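Local coordinates for protein sylvaticin (Pythium sylvaticum, PDB 2POS) that is a secreted alpha-elicitin-like protein, probably able, as elicitins are, to bind sterols and to provoke defence responses in plants, at residues A[9-12]-A[13-16]. Sequence-based numbering, arbitrary orientation.
Sequences FTEF and FKLA
Glu11 and Lys14, three residues apart along the chain, show how one carboxylate can serve both a neighbouring side chain and a loop far along the chain. Lys14 NZ lies 2.9 Å from Glu11 OE1 in a salt bridge, meeting that oxygen on its syn side but 28° out of the carboxylate plane. A weaker branch, 3.4 Å long, links the same NZ to Glu11 OE2, whose stronger partner is the backbone N of Asn69; NZ in turn also donates to Asn67 O. The glutamate bends at chi2 (75°) while the lysine stays extended beyond CG, which brings the two ends together. In this elicitin fold the pair thus ties the first helix, 10-13, to the loop preceding strand 73-75. Along the backbone the bonds follow an i to i+3 pattern: Phe13 N reaches Thr10 O only weakly, Lys14 N binds Glu11 O at 3.1 Å, and Leu15 N binds Phe12 O at 3.0 Å. A type I turn, Phe13 to Ala16, carries the chain onward, its Ala16 N donating to Phe13 O. The aromatic contact is an offset edge-to-face stack: the edge of Phe9 is directed at the face of Phe13, the planes are at 83°, and Phe9 CE2 comes within 3.7 Å of Phe13 CZ. Leu15, buried, packs on Leu36 and Leu66.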
loop_
_atom_site.group_PDB
_atom_site.type_symbol
_atom_site.label_atom_id
_atom_site.label_comp_id
_atom_site.label_asym_id
_atom_site.label_seq_id
_atom_site.Cartn_x
_atom_site.Cartn_y
_atom_site.Cartn_z
ATOM N N PHE A 9 -1.150 -16.153 4.082
ATOM C CA PHE A 9 -0.376 -15.831 2.885
ATOM C C PHE A 9 -1.283 -15.492 1.700
ATOM O O PHE A 9 -0.903 -14.700 0.833
ATOM C CB PHE A 9 0.598 -16.962 2.519
ATOM C CG PHE A 9 1.551 -16.599 1.416
ATOM C CD1 PHE A 9 2.708 -15.881 1.687
ATOM C CD2 PHE A 9 1.286 -16.962 0.099
ATOM C CE1 PHE A 9 3.587 -15.535 0.669
ATOM C CE2 PHE A 9 2.157 -16.616 -0.927
ATOM C CZ PHE A 9 3.306 -15.903 -0.643
ATOM N N THR A 10 -2.480 -16.083 1.678
ATOM C CA THR A 10 -3.458 -15.852 0.611
ATOM C C THR A 10 -3.812 -14.374 0.441
ATOM O O THR A 10 -4.250 -13.948 -0.627
ATOM C CB THR A 10 -4.749 -16.691 0.809
ATOM O OG1 THR A 10 -5.261 -16.497 2.133
ATOM C CG2 THR A 10 -4.471 -18.176 0.585
ATOM N N GLU A 11 -3.602 -13.585 1.493
ATOM C CA GLU A 11 -3.809 -12.149 1.412
ATOM C C GLU A 11 -2.947 -11.531 0.308
ATOM O O GLU A 11 -3.391 -10.602 -0.358
ATOM C CB GLU A 11 -3.531 -11.490 2.763
ATOM C CG GLU A 11 -3.888 -10.009 2.856
ATOM C CD GLU A 11 -5.381 -9.729 2.976
ATOM O OE1 GLU A 11 -6.184 -10.663 3.178
ATOM O OE2 GLU A 11 -5.750 -8.544 2.878
ATOM N N PHE A 12 -1.727 -12.039 0.109
ATOM C CA PHE A 12 -0.861 -11.537 -0.966
ATOM C C PHE A 12 -1.554 -11.661 -2.313
ATOM O O PHE A 12 -1.458 -10.764 -3.154
ATOM C CB PHE A 12 0.473 -12.296 -1.048
ATOM C CG PHE A 12 1.490 -11.880 -0.026
ATOM C CD1 PHE A 12 1.730 -12.676 1.091
ATOM C CD2 PHE A 12 2.222 -10.706 -0.183
ATOM C CE1 PHE A 12 2.683 -12.310 2.040
ATOM C CE2 PHE A 12 3.172 -10.321 0.774
ATOM C CZ PHE A 12 3.402 -11.125 1.878
ATOM N N PHE A 13 -2.264 -12.769 -2.520
ATOM C CA PHE A 13 -2.870 -13.027 -3.826
ATOM C C PHE A 13 -3.931 -12.000 -4.191
ATOM O O PHE A 13 -4.190 -11.758 -5.373
ATOM C CB PHE A 13 -3.432 -14.450 -3.921
ATOM C CG PHE A 13 -2.399 -15.538 -3.702
ATOM C CD1 PHE A 13 -2.734 -16.684 -2.984
ATOM C CD2 PHE A 13 -1.111 -15.431 -4.226
ATOM C CE1 PHE A 13 -1.800 -17.694 -2.777
ATOM C CE2 PHE A 13 -0.173 -16.447 -4.028
ATOM C CZ PHE A 13 -0.529 -17.581 -3.301
ATOM N N LYS A 14 -4.536 -11.375 -3.176
ATOM C CA LYS A 14 -5.505 -10.301 -3.411
ATOM C C LYS A 14 -4.906 -9.123 -4.172
ATOM O O LYS A 14 -5.635 -8.388 -4.838
ATOM C CB LYS A 14 -6.043 -9.752 -2.090
ATOM C CG LYS A 14 -7.023 -10.622 -1.356
ATOM C CD LYS A 14 -7.495 -9.820 -0.149
ATOM C CE LYS A 14 -8.360 -10.637 0.761
ATOM N NZ LYS A 14 -8.717 -9.805 1.946
ATOM N N LEU A 15 -3.598 -8.933 -4.038
ATOM C CA LEU A 15 -2.912 -7.794 -4.646
ATOM C C LEU A 15 -2.665 -7.948 -6.149
ATOM O O LEU A 15 -2.216 -7.003 -6.793
ATOM C CB LEU A 15 -1.582 -7.540 -3.930
ATOM C CG LEU A 15 -1.629 -7.338 -2.413
ATOM C CD1 LEU A 15 -0.203 -7.234 -1.883
ATOM C CD2 LEU A 15 -2.439 -6.113 -2.044
ATOM N N ALA A 16 -2.967 -9.122 -6.706
ATOM C CA ALA A 16 -2.611 -9.431 -8.106
ATOM C C ALA A 16 -3.069 -8.389 -9.139
ATOM O O ALA A 16 -2.297 -8.026 -10.031
ATOM C CB ALA A 16 -3.095 -10.832 -8.491
#